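Local atomic coordinates of O-succinylhomoserine sulfhydrylase (Mycobacterium tuberculosis, PDB entry 3NDN), a protein that probably catalyses the pyridoxal 5'-phosphate-dependent formation of L-homocysteine from O-succinyl-L-homoserine and hydrogen sulfide, a step of methionine biosynthesis. Residues 104-107 / 108-111; 251-254 / 255-259; 341-344 / 345-349; 400-403 / 404-408. All coordinates share one frame; numbering follows the deposited sequence.

In the fold
The four contacts, each within or at the end of one helix, follow one another along the chain. Contact 1 starts helix 105-114 right after strand 98-102, an outer strand of the seven-stranded sheet, and contact 2 ends helix 244-258 after strand 238-242, that strand's neighbour. Their centres lie about 12 Å apart and they touch, T111 packing on L254 and M255. Contact 3 packs on strand 328-333 of the five-stranded sheet, and contact 4, following strand 392-396, packs on helix 277-296; their centres are about 20 Å apart. Contacts 1, 2 and 3 meet the second subunit, whereas contact 4 meets the third, so the set spans the cofactor site and two interfaces of the tetramer.

Contact 1 of 4, residues 104-107 / 108-111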
ATOM      1  N   SER A 104     -16.161   0.292   8.774  1.00 25.48           N
ATOM      2  CA  SER A 104     -16.527  -1.133   8.944  1.00 25.40           C
ATOM      3  C   SER A 104     -18.016  -1.317   8.699  1.00 26.15           C
ATOM      4  O   SER A 104     -18.751  -0.334   8.605  1.00 26.25           O
ATOM      5  CB  SER A 104     -16.156  -1.620  10.360  1.00 26.36           C
ATOM      6  OG  SER A 104     -17.017  -1.049  11.347  1.00 25.76           O
ATOM      7  N   GLY A 105     -18.476  -2.569   8.586  1.00 26.03           N
ATOM      8  CA  GLY A 105     -19.911  -2.844   8.509  1.00 26.04           C
ATOM      9  C   GLY A 105     -20.679  -2.426   9.767  1.00 26.73           C
ATOM     10  O   GLY A 105     -21.756  -1.856   9.664  1.00 26.77           O
ATOM     11  N   MET A 106     -20.119  -2.681  10.951  1.00 27.21           N
ATOM     12  CA  MET A 106     -20.771  -2.267  12.208  1.00 28.36           C
ATOM     13  C   MET A 106     -20.884  -0.736  12.345  1.00 28.56           C
ATOM     14  O   MET A 106     -21.879  -0.222  12.891  1.00 29.00           O
ATOM     15  CB  MET A 106     -20.080  -2.879  13.431  1.00 28.49           C
ATOM     16  CG  MET A 106     -20.394  -4.369  13.676  1.00 28.56           C
ATOM     17  SD  MET A 106     -22.120  -4.880  13.444  1.00 31.58           S
ATOM     18  CE  MET A 106     -22.968  -3.966  14.735  1.00 32.30           C
ATOM     19  N   ALA A 107     -19.891  -0.021  11.828  1.00 28.55           N
ATOM     20  CA  ALA A 107     -19.960   1.443  11.729  1.00 28.47           C
ATOM     21  C   ALA A 107     -21.140   1.895  10.862  1.00 29.11           C
ATOM     22  O   ALA A 107     -21.822   2.858  11.225  1.00 28.94           O
ATOM     23  CB  ALA A 107     -18.660   2.017  11.220  1.00 27.99           C
ATOM     24  N   ALA A 108     -21.400   1.193   9.742  1.00 28.92           N
ATOM     25  CA  ALA A 108     -22.588   1.472   8.919  1.00 28.71           C
ATOM     26  C   ALA A 108     -23.902   1.208   9.678  1.00 29.50           C
ATOM     27  O   ALA A 108     -24.808   2.026   9.621  1.00 28.93           O
ATOM     28  CB  ALA A 108     -22.562   0.682   7.580  1.00 28.09           C
ATOM     29  N   VAL A 109     -23.990   0.065  10.366  1.00 29.84           N
ATOM     30  CA  VAL A 109     -25.168  -0.285  11.158  1.00 31.08           C
ATOM     31  C   VAL A 109     -25.465   0.735  12.273  1.00 31.08           C
ATOM     32  O   VAL A 109     -26.601   1.231  12.380  1.00 30.37           O
ATOM     33  CB  VAL A 109     -25.053  -1.724  11.769  1.00 30.53           C
ATOM     34  CG1 VAL A 109     -26.237  -2.020  12.694  1.00 31.69           C
ATOM     35  CG2 VAL A 109     -24.948  -2.762  10.669  1.00 30.89           C
ATOM     36  N   PHE A 110     -24.450   1.057  13.089  1.00 31.33           N
ATOM     37  CA  PHE A 110     -24.643   1.985  14.213  1.00 31.71           C
ATOM     38  C   PHE A 110     -24.977   3.407  13.730  1.00 32.02           C
ATOM     39  O   PHE A 110     -25.928   4.034  14.225  1.00 31.80           O
ATOM     40  CB  PHE A 110     -23.442   2.000  15.199  1.00 31.67           C
ATOM     41  CG  PHE A 110     -23.550   3.083  16.235  1.00 32.82           C
ATOM     42  CD1 PHE A 110     -24.410   2.935  17.333  1.00 34.21           C
ATOM     43  CD2 PHE A 110     -22.871   4.293  16.069  1.00 32.91           C
ATOM     44  CE1 PHE A 110     -24.562   3.953  18.272  1.00 32.58           C
ATOM     45  CE2 PHE A 110     -23.004   5.320  16.996  1.00 34.21           C
ATOM     46  CZ  PHE A 110     -23.856   5.161  18.106  1.00 33.86           C
ATOM     47  N   THR A 111     -24.215   3.910  12.759  1.00 31.38           N
ATOM     48  CA  THR A 111     -24.427   5.273  12.259  1.00 31.77           C
ATOM     49  C   THR A 111     -25.775   5.428  11.521  1.00 31.67           C
ATOM     50  O   THR A 111     -26.441   6.456  11.669  1.00 32.44           O
ATOM     51  CB  THR A 111     -23.218   5.783  11.420  1.00 31.97           C
ATOM     52  OG1 THR A 111     -22.040   5.775  12.242  1.00 32.42           O
ATOM     53  CG2 THR A 111     -23.441   7.193  10.898  1.00 32.53           C
TER
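A108 begins the second segment, 108-111, in the opening turns of helix 105-114, its N-H bonding to S104 O at 3.3 Å, while its CB rests 3.4 Å from G105 O. S104 is the N-cap: its OG accepts from A107 N at 3.1 Å, and the same hydroxyl bonds to G259 O of the second subunit. Small A107 and A108 suit a place where the helix lies close to T102 of the neighbouring strand. V109 follows, with V109 N bonded to G105 O at 3.0 Å. Its CG2 takes the place beside the backbone N (the other methyl is anti to it, chi1 175°) and thereby comes within 3.5 Å of G105 O. M106 folds back at chi2 and chi3, which brings its CE to 4.3 Å from V109 CB, a loose apolar touch; the flexible thioether packs against helix 131-143. F110 N makes a nearly straight bond to M106 O (2.9 Å, 171°), but its ring leads away to L141 and W144 and to T258 of the second subunit. T111 N bonds to A107 O at 3.0 Å, and T111 OG1 lies beside that carbonyl. The amides of G105 and M106, at the start of the helix, bond to phosphate oxygens of the pyridoxal-phosphate lysine at position 227. The absence of a side chain at G105 probably keeps the approach to the phosphate unobstructed. Helix-start N-H groups thus serve as an anion site, where the helix dipole would be expected to add to the hold on the phosphate.

Contact 2 of 4, residues 251-254 / 255-259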
ATOM      1  N   VAL A 251     -27.075  11.620   8.484  1.00 34.27           N
ATOM      2  CA  VAL A 251     -25.896  10.752   8.282  1.00 33.83           C
ATOM      3  C   VAL A 251     -24.590  11.560   8.169  1.00 33.84           C
ATOM      4  O   VAL A 251     -23.634  11.291   8.903  1.00 33.15           O
ATOM      5  CB  VAL A 251     -26.047   9.771   7.082  1.00 33.38           C
ATOM      6  CG1 VAL A 251     -24.734   8.982   6.836  1.00 33.22           C
ATOM      7  CG2 VAL A 251     -27.185   8.801   7.326  1.00 33.19           C
ATOM      8  N   GLN A 252     -24.559  12.550   7.274  1.00 34.48           N
ATOM      9  CA  GLN A 252     -23.373  13.402   7.112  1.00 35.02           C
ATOM     10  C   GLN A 252     -22.933  14.030   8.439  1.00 34.65           C
ATOM     11  O   GLN A 252     -21.743  14.073   8.742  1.00 34.64           O
ATOM     12  CB  GLN A 252     -23.601  14.490   6.054  1.00 35.89           C
ATOM     13  CG  GLN A 252     -22.352  15.316   5.701  1.00 38.10           C
ATOM     14  CD  GLN A 252     -22.673  16.503   4.782  1.00 43.13           C
ATOM     15  OE1 GLN A 252     -22.957  16.330   3.593  1.00 44.69           O
ATOM     16  NE2 GLN A 252     -22.636  17.713   5.341  1.00 44.66           N
ATOM     17  N   LYS A 253     -23.888  14.504   9.232  1.00 34.20           N
ATOM     18  CA  LYS A 253     -23.557  15.113  10.525  1.00 33.50           C
ATOM     19  C   LYS A 253     -22.814  14.149  11.448  1.00 32.63           C
ATOM     20  O   LYS A 253     -21.784  14.515  12.032  1.00 32.55           O
ATOM     21  CB  LYS A 253     -24.813  15.665  11.203  1.00 34.23           C
ATOM     22  CG  LYS A 253     -24.535  16.481  12.452  1.00 35.76           C
ATOM     23  CD  LYS A 253     -25.819  17.009  13.053  1.00 37.97           C
ATOM     24  CE  LYS A 253     -25.531  17.922  14.241  1.00 38.98           C
ATOM     25  NZ  LYS A 253     -26.783  18.191  15.021  1.00 41.03           N
ATOM     26  N   LEU A 254     -23.322  12.923  11.594  1.00 31.36           N
ATOM     27  CA  LEU A 254     -22.621  11.937  12.408  1.00 31.04           C
ATOM     28  C   LEU A 254     -21.241  11.544  11.833  1.00 31.31           C
ATOM     29  O   LEU A 254     -20.285  11.345  12.587  1.00 31.11           O
ATOM     30  CB  LEU A 254     -23.498  10.691  12.659  1.00 30.71           C
ATOM     31  CG  LEU A 254     -24.654  10.832  13.665  1.00 29.78           C
ATOM     32  CD1 LEU A 254     -25.514   9.538  13.728  1.00 30.95           C
ATOM     33  CD2 LEU A 254     -24.119  11.173  15.064  1.00 31.35           C
ATOM     34  N   MET A 255     -21.136  11.435  10.506  1.00 31.18           N
ATOM     35  CA  MET A 255     -19.858  11.043   9.879  1.00 31.95           C
ATOM     36  C   MET A 255     -18.746  12.092  10.045  1.00 32.46           C
ATOM     37  O   MET A 255     -17.613  11.745  10.396  1.00 32.78           O
ATOM     38  CB  MET A 255     -20.038  10.652   8.394  1.00 31.69           C
ATOM     39  CG  MET A 255     -20.823   9.364   8.149  1.00 32.48           C
ATOM     40  SD  MET A 255     -20.193   7.832   8.892  1.00 33.91           S
ATOM     41  CE  MET A 255     -18.563   7.690   8.087  1.00 31.14           C
ATOM     42  N   ARG A 256     -19.070  13.361   9.804  1.00 32.87           N
ATOM     43  CA  ARG A 256     -18.110  14.454   9.968  0.50 33.40           C
ATOM     44  C   ARG A 256     -17.598  14.559  11.415  1.00 33.91           C
ATOM     45  O   ARG A 256     -16.385  14.658  11.661  1.00 33.79           O
ATOM     46  CB  ARG A 256     -18.732  15.791   9.544  0.50 33.89           C
ATOM     47  CG  ARG A 256     -19.067  15.923   8.060  0.50 34.82           C
ATOM     48  CD  ARG A 256     -19.312  17.382   7.680  0.50 37.08           C
ATOM     49  NE  ARG A 256     -19.561  17.565   6.250  0.50 38.48           N
ATOM     50  CZ  ARG A 256     -19.476  18.740   5.630  0.50 39.15           C
ATOM     51  NH1 ARG A 256     -19.138  19.825   6.313  0.50 40.84           N
ATOM     52  NH2 ARG A 256     -19.706  18.831   4.329  0.50 38.91           N
ATOM     53  N   HIS A 257     -18.520  14.525  12.373  1.00 33.80           N
ATOM     54  CA  HIS A 257     -18.189  14.846  13.766  1.00 34.32           C
ATOM     55  C   HIS A 257     -17.848  13.700  14.735  1.00 33.92           C
ATOM     56  O   HIS A 257     -17.143  13.938  15.727  1.00 34.79           O
ATOM     57  CB  HIS A 257     -19.267  15.785  14.332  1.00 34.72           C
ATOM     58  CG  HIS A 257     -19.496  17.003  13.483  1.00 36.69           C
ATOM     59  ND1 HIS A 257     -18.496  17.908  13.189  1.00 38.14           N
ATOM     60  CD2 HIS A 257     -20.602  17.450  12.842  1.00 37.94           C
ATOM     61  CE1 HIS A 257     -18.981  18.872  12.426  1.00 39.40           C
ATOM     62  NE2 HIS A 257     -20.257  18.617  12.198  1.00 40.03           N
ATOM     63  N   THR A 258     -18.350  12.487  14.481  1.00 33.14           N
ATOM     64  CA  THR A 258     -17.891  11.286  15.216  1.00 32.91           C
ATOM     65  C   THR A 258     -16.780  10.503  14.488  1.00 32.50           C
ATOM     66  O   THR A 258     -16.130   9.660  15.095  1.00 33.27           O
ATOM     67  CB  THR A 258     -19.032  10.287  15.609  1.00 32.87           C
ATOM     68  OG1 THR A 258     -19.532   9.606  14.451  1.00 32.76           O
ATOM     69  CG2 THR A 258     -20.188  10.986  16.356  1.00 32.93           C
ATOM     70  N   GLY A 259     -16.623  10.725  13.181  1.00 32.36           N
ATOM     71  CA  GLY A 259     -15.454  10.200  12.409  1.00 31.08           C
ATOM     72  C   GLY A 259     -15.096   8.718  12.282  1.00 30.46           C
ATOM     73  O   GLY A 259     -13.909   8.370  12.334  1.00 30.00           O
TER
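T258 grips the carbonyl of L254 twice on the tight side of this last helical turn. Its OG1, lodged between the backbone N and carbonyl carbon (chi1 71°), donates to L254 O at 2.7 Å from above the carbonyl plane, while T258 N reaches L254 O from the other face at 2.9 Å. Alongside, L254 CD2 lies 4.1 Å from T258 CG2, and V251 CG1 the same distance from M255 CG; these apolar chains are buried, M255 packing on F100 and T102. The outer side is looser. There Q252 NE2 lies over one face of the R256 guanidinium, the planes 15° apart, and 3.2 Å from R256 NE; both are donors and do not bond. With two conformers of R256 deposited, this pairing is tentative; the arginine also makes a cation-pi contact with Y78. H257 brings CD2 to 3.3 Å from K253 O, while ND1 bonds to S132 and K253 NZ pairs with E139, both of the second subunit. G259 leaves the helix with positive phi, natural without a side chain. A hydroxyl spent on its own helix closes the helix end internally, while K253, H257 and the G259 carbonyl make polar contacts to the second subunit.

Contact 3 of 4, residues 341-344 / 345-349; sequences KQRA and FEVLD
R343 and E346 meet through a salt bridge, R343 NH1 to E346 OE1 at 3.0 Å. The oxygen comes in at the guanidinium edge, near its plane, but the two flat groups stand 84° apart and the N-H angle is only 129°, so the hydrogen bond within the pair is weak. On one face of the same guanidinium lies V347 CG2, 3.8 Å from R343 NH1, giving the arginine an apolar bed. One turn before F345, the extended K341 chain runs alongside its ring: K341 CG is over one face, offset toward the rim, and K341 CE reaches F345 CZ at 3.8 Å. A long aliphatic stem suits this place, for it covers the aromatic while carrying its charge past it.

What sets these groups lies a shell further out. The bend at R343 chi2 (82°) turns the arginine along the helix toward E346, and its NH2 bonds to L413 O near the chain end. F345 packs edge-to-face with H369, and K341 NZ pairs with E63 of the second subunit. The backbone keeps the spacing, F345 N bonding to K341 O at 3.0 Å. A344 O accepts L348 N at 3.2 Å; separately, its small side chain fits against H369. The bond from R343 to L413 O probably helps tie helix 340-350 to the C-terminal helix, while the weak bond to E346 stays within its own helix.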
ATOM      1  N   LYS A 341     -21.410 -32.700  20.456  1.00 47.02           N
ATOM      2  CA  LYS A 341     -20.249 -31.785  20.512  1.00 46.46           C
ATOM      3  C   LYS A 341     -18.955 -32.510  20.120  1.00 46.29           C
ATOM      4  O   LYS A 341     -18.172 -31.999  19.317  1.00 45.49           O
ATOM      5  CB  LYS A 341     -20.098 -31.138  21.904  1.00 46.85           C
ATOM      6  CG  LYS A 341     -18.935 -30.129  22.011  1.00 47.31           C
ATOM      7  CD  LYS A 341     -18.846 -29.447  23.395  1.00 49.40           C
ATOM      8  CE  LYS A 341     -17.696 -28.420  23.417  1.00 49.17           C
ATOM      9  NZ  LYS A 341     -17.602 -27.601  24.675  1.00 50.69           N
ATOM     10  N   GLN A 342     -18.749 -33.705  20.684  1.00 46.26           N
ATOM     11  CA  GLN A 342     -17.568 -34.525  20.391  1.00 46.28           C
ATOM     12  C   GLN A 342     -17.509 -34.881  18.903  1.00 44.89           C
ATOM     13  O   GLN A 342     -16.435 -34.913  18.298  1.00 45.00           O
ATOM     14  CB  GLN A 342     -17.575 -35.825  21.217  1.00 47.25           C
ATOM     15  CG  GLN A 342     -17.067 -35.708  22.643  1.00 49.42           C
ATOM     16  CD  GLN A 342     -17.210 -37.020  23.430  1.00 52.78           C
ATOM     17  OE1 GLN A 342     -18.320 -37.470  23.721  1.00 53.64           O
ATOM     18  NE2 GLN A 342     -16.081 -37.620  23.790  1.00 54.43           N
ATOM     19  N   ARG A 343     -18.672 -35.156  18.332  1.00 44.33           N
ATOM     20  CA  ARG A 343     -18.779 -35.577  16.942  1.00 43.68           C
ATOM     21  C   ARG A 343     -18.499 -34.395  15.998  1.00 42.21           C
ATOM     22  O   ARG A 343     -17.763 -34.540  15.014  1.00 41.45           O
ATOM     23  CB  ARG A 343     -20.160 -36.188  16.706  1.00 44.37           C
ATOM     24  CG  ARG A 343     -20.436 -36.662  15.288  1.00 47.03           C
ATOM     25  CD  ARG A 343     -19.869 -38.057  14.964  1.00 52.08           C
ATOM     26  NE  ARG A 343     -20.037 -38.342  13.534  1.00 54.45           N
ATOM     27  CZ  ARG A 343     -19.057 -38.322  12.630  1.00 55.54           C
ATOM     28  NH1 ARG A 343     -17.802 -38.059  12.993  1.00 56.91           N
ATOM     29  NH2 ARG A 343     -19.334 -38.576  11.356  1.00 55.78           N
ATOM     30  N   ALA A 344     -19.083 -33.238  16.305  1.00 40.88           N
ATOM     31  CA  ALA A 344     -18.808 -31.995  15.554  1.00 40.22           C
ATOM     32  C   ALA A 344     -17.322 -31.605  15.563  1.00 39.78           C
ATOM     33  O   ALA A 344     -16.758 -31.288  14.517  1.00 38.99           O
ATOM     34  CB  ALA A 344     -19.668 -30.836  16.075  1.00 40.07           C
ATOM     35  N   PHE A 345     -16.692 -31.631  16.740  1.00 39.84           N
ATOM     36  CA  PHE A 345     -15.258 -31.329  16.859  1.00 39.99           C
ATOM     37  C   PHE A 345     -14.398 -32.291  16.031  1.00 39.97           C
ATOM     38  O   PHE A 345     -13.410 -31.888  15.430  1.00 39.62           O
ATOM     39  CB  PHE A 345     -14.814 -31.358  18.331  1.00 40.48           C
ATOM     40  CG  PHE A 345     -15.038 -30.062  19.072  1.00 41.25           C
ATOM     41  CD1 PHE A 345     -16.067 -29.187  18.709  1.00 41.52           C
ATOM     42  CD2 PHE A 345     -14.230 -29.725  20.165  1.00 41.73           C
ATOM     43  CE1 PHE A 345     -16.277 -27.992  19.404  1.00 40.07           C
ATOM     44  CE2 PHE A 345     -14.434 -28.539  20.866  1.00 41.53           C
ATOM     45  CZ  PHE A 345     -15.463 -27.671  20.485  1.00 40.87           C
ATOM     46  N   GLU A 346     -14.785 -33.561  16.004  1.00 40.77           N
ATOM     47  CA  GLU A 346     -14.076 -34.585  15.241  1.00 41.63           C
ATOM     48  C   GLU A 346     -14.062 -34.276  13.738  1.00 40.31           C
ATOM     49  O   GLU A 346     -13.039 -34.460  13.060  1.00 40.91           O
ATOM     50  CB  GLU A 346     -14.712 -35.967  15.496  1.00 42.53           C
ATOM     51  CG  GLU A 346     -13.906 -37.125  14.921  1.00 47.15           C
ATOM     52  CD  GLU A 346     -14.594 -38.492  15.063  1.00 52.69           C
ATOM     53  OE1 GLU A 346     -15.847 -38.558  15.150  1.00 52.87           O
ATOM     54  OE2 GLU A 346     -13.860 -39.507  15.075  1.00 55.64           O
ATOM     55  N   VAL A 347     -15.196 -33.801  13.231  1.00 39.13           N
ATOM     56  CA  VAL A 347     -15.370 -33.478  11.806  1.00 37.79           C
ATOM     57  C   VAL A 347     -14.522 -32.257  11.413  1.00 37.83           C
ATOM     58  O   VAL A 347     -13.799 -32.283  10.400  1.00 36.96           O
ATOM     59  CB  VAL A 347     -16.878 -33.246  11.457  1.00 37.56           C
ATOM     60  CG1 VAL A 347     -17.057 -32.751  10.024  1.00 36.38           C
ATOM     61  CG2 VAL A 347     -17.701 -34.537  11.681  1.00 37.35           C
ATOM     62  N   LEU A 348     -14.585 -31.208  12.221  1.00 37.52           N
ATOM     63  CA  LEU A 348     -13.770 -30.011  11.950  1.00 38.40           C
ATOM     64  C   LEU A 348     -12.277 -30.340  11.952  1.00 39.26           C
ATOM     65  O   LEU A 348     -11.533 -29.864  11.094  1.00 38.92           O
ATOM     66  CB  LEU A 348     -14.080 -28.888  12.937  1.00 38.49           C
ATOM     67  CG  LEU A 348     -15.124 -27.838  12.522  1.00 38.32           C
ATOM     68  CD1 LEU A 348     -16.489 -28.452  12.262  1.00 37.33           C
ATOM     69  CD2 LEU A 348     -15.212 -26.798  13.627  1.00 38.61           C
ATOM     70  N   ASP A 349     -11.859 -31.191  12.896  1.00 40.05           N
ATOM     71  CA  ASP A 349     -10.445 -31.533  13.059  1.00 40.89           C
ATOM     72  C   ASP A 349      -9.891 -32.452  11.951  1.00 41.35           C
ATOM     73  O   ASP A 349      -8.675 -32.584  11.809  1.00 41.74           O
ATOM     74  CB  ASP A 349     -10.185 -32.131  14.454  1.00 41.62           C
ATOM     75  CG  ASP A 349     -10.307 -31.102  15.582  1.00 42.31           C
ATOM     76  OD1 ASP A 349     -10.269 -29.864  15.338  1.00 42.10           O
ATOM     77  OD2 ASP A 349     -10.412 -31.540  16.746  1.00 43.58           O
TER

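Contact 4 of 4, residues 400-403 / 404-408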
ATOM      1  N   GLU A 400     -12.362 -22.535  -4.635  1.00 33.57           N
ATOM      2  CA  GLU A 400     -11.684 -23.803  -4.955  1.00 34.21           C
ATOM      3  C   GLU A 400     -12.596 -24.714  -5.827  1.00 34.63           C
ATOM      4  O   GLU A 400     -13.823 -24.517  -5.875  1.00 33.66           O
ATOM      5  CB  GLU A 400     -11.221 -24.544  -3.686  1.00 33.79           C
ATOM      6  CG  GLU A 400     -10.435 -23.699  -2.680  1.00 32.13           C
ATOM      7  CD  GLU A 400     -11.312 -23.071  -1.590  1.00 29.66           C
ATOM      8  OE1 GLU A 400     -12.481 -22.741  -1.850  1.00 30.60           O
ATOM      9  OE2 GLU A 400     -10.820 -22.875  -0.465  1.00 27.76           O
ATOM     10  N   ASP A 401     -11.984 -25.646  -6.560  1.00 35.49           N
ATOM     11  CA  ASP A 401     -12.737 -26.655  -7.340  1.00 36.64           C
ATOM     12  C   ASP A 401     -13.815 -27.326  -6.475  1.00 35.53           C
ATOM     13  O   ASP A 401     -13.534 -27.757  -5.364  1.00 34.78           O
ATOM     14  CB  ASP A 401     -11.779 -27.717  -7.901  1.00 37.99           C
ATOM     15  CG  ASP A 401     -12.462 -28.683  -8.863  1.00 41.22           C
ATOM     16  OD1 ASP A 401     -12.607 -28.344 -10.054  1.00 45.30           O
ATOM     17  OD2 ASP A 401     -12.839 -29.798  -8.437  1.00 43.87           O
ATOM     18  N   THR A 402     -15.048 -27.387  -6.978  1.00 35.57           N
ATOM     19  CA  THR A 402     -16.170 -27.957  -6.208  1.00 35.47           C
ATOM     20  C   THR A 402     -15.924 -29.430  -5.841  1.00 35.84           C
ATOM     21  O   THR A 402     -16.282 -29.886  -4.747  1.00 34.81           O
ATOM     22  CB  THR A 402     -17.533 -27.785  -6.942  1.00 35.55           C
ATOM     23  OG1 THR A 402     -17.699 -26.409  -7.313  1.00 36.16           O
ATOM     24  CG2 THR A 402     -18.699 -28.198  -6.039  1.00 35.18           C
ATOM     25  N   ASP A 403     -15.297 -30.160  -6.757  1.00 36.16           N
ATOM     26  CA  ASP A 403     -14.952 -31.565  -6.527  1.00 37.10           C
ATOM     27  C   ASP A 403     -13.918 -31.748  -5.408  1.00 36.08           C
ATOM     28  O   ASP A 403     -13.975 -32.719  -4.667  1.00 36.13           O
ATOM     29  CB  ASP A 403     -14.424 -32.206  -7.822  1.00 38.45           C
ATOM     30  CG  ASP A 403     -15.488 -32.314  -8.912  1.00 41.36           C
ATOM     31  OD1 ASP A 403     -16.702 -32.417  -8.590  1.00 44.16           O
ATOM     32  OD2 ASP A 403     -15.087 -32.328 -10.101  1.00 46.10           O
ATOM     33  N   ASP A 404     -12.961 -30.826  -5.300  1.00 35.36           N
ATOM     34  CA  ASP A 404     -11.932 -30.905  -4.260  1.00 34.50           C
ATOM     35  C   ASP A 404     -12.558 -30.627  -2.874  1.00 33.61           C
ATOM     36  O   ASP A 404     -12.159 -31.236  -1.877  1.00 33.62           O
ATOM     37  CB  ASP A 404     -10.773 -29.912  -4.522  1.00 34.82           C
ATOM     38  CG  ASP A 404      -9.893 -30.286  -5.738  1.00 37.15           C
ATOM     39  OD1 ASP A 404      -9.771 -31.480  -6.085  1.00 38.50           O
ATOM     40  OD2 ASP A 404      -9.287 -29.364  -6.342  1.00 38.32           O
ATOM     41  N   LEU A 405     -13.529 -29.709  -2.822  1.00 32.12           N
ATOM     42  CA  LEU A 405     -14.223 -29.369  -1.563  1.00 31.36           C
ATOM     43  C   LEU A 405     -15.124 -30.517  -1.071  1.00 31.72           C
ATOM     44  O   LEU A 405     -15.146 -30.835   0.127  1.00 31.34           O
ATOM     45  CB  LEU A 405     -15.021 -28.071  -1.703  1.00 31.14           C
ATOM     46  CG  LEU A 405     -14.221 -26.758  -1.883  1.00 29.83           C
ATOM     47  CD1 LEU A 405     -15.116 -25.624  -2.357  1.00 30.38           C
ATOM     48  CD2 LEU A 405     -13.507 -26.369  -0.574  1.00 29.69           C
ATOM     49  N   ILE A 406     -15.871 -31.112  -1.994  1.00 31.62           N
ATOM     50  CA  ILE A 406     -16.718 -32.286  -1.686  1.00 32.24           C
ATOM     51  C   ILE A 406     -15.902 -33.471  -1.163  1.00 33.02           C
ATOM     52  O   ILE A 406     -16.292 -34.102  -0.178  1.00 34.53           O
ATOM     53  CB  ILE A 406     -17.640 -32.672  -2.883  1.00 32.10           C
ATOM     54  CG1 ILE A 406     -18.772 -31.643  -2.999  1.00 30.88           C
ATOM     55  CG2 ILE A 406     -18.240 -34.085  -2.683  1.00 32.79           C
ATOM     56  CD1 ILE A 406     -19.529 -31.641  -4.323  1.00 31.33           C
ATOM     57  N   ALA A 407     -14.777 -33.764  -1.815  1.00 33.67           N
ATOM     58  CA  ALA A 407     -13.825 -34.758  -1.335  1.00 34.10           C
ATOM     59  C   ALA A 407     -13.359 -34.505   0.114  1.00 34.41           C
ATOM     60  O   ALA A 407     -13.301 -35.441   0.895  1.00 34.14           O
ATOM     61  CB  ALA A 407     -12.607 -34.865  -2.281  1.00 34.44           C
ATOM     62  N   ASP A 408     -13.004 -33.257   0.451  1.00 33.96           N
ATOM     63  CA  ASP A 408     -12.555 -32.894   1.809  1.00 34.60           C
ATOM     64  C   ASP A 408     -13.669 -33.064   2.847  1.00 34.67           C
ATOM     65  O   ASP A 408     -13.423 -33.535   3.958  1.00 35.20           O
ATOM     66  CB  ASP A 408     -12.007 -31.437   1.835  1.00 34.32           C
ATOM     67  CG  ASP A 408     -11.165 -31.120   3.094  1.00 35.68           C
ATOM     68  OD1 ASP A 408     -10.413 -32.001   3.578  1.00 35.78           O
ATOM     69  OD2 ASP A 408     -11.218 -29.960   3.583  1.00 34.51           O
TER
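D401 and D404 meet at the N-cap of helix 402-413, their side chains crossing at about a right angle and their carboxylate planes 53° apart. D401 points its CG anti to the backbone N (chi1 -173°), which swings OD2 over the opening turn. There D401 OD2 accepts from D403 N at 3.0 Å and from D404 N at 3.3 Å, both weakly. Aspartate suits this cap: its short chain just reaches the first amides, whose partial positive charge would be expected to favour a carboxylate. D404 OD2 comes within 3.4 Å of D401 CB and 4.1 Å of D401 OD2. Two like charges so close are probably eased by the helix end and by the donors of T29 and S26 of the third subunit, which hold D404 OD2.

E400 and L405 also cross at about a right angle. Bent at chi2, E400 lays its carboxylate end against the leucine methyls, E400 OE1 lying 3.9 Å from L405 CD1. The polar end is satisfied elsewhere, by S365 and by a salt bridge to R33 of the third subunit. T402 and I406 lie obliquely to one another; threonine suits its place in having two different branches, for its methyl meets I406 of its own helix and its hydroxyl bonds to S287 of helix 277-296. D403 pairs with R290 of that same helix 277-296. I406 N bonds to T402 O at 3.0 Å, and T402 CG2 touches I406 CD1 at 3.9 Å.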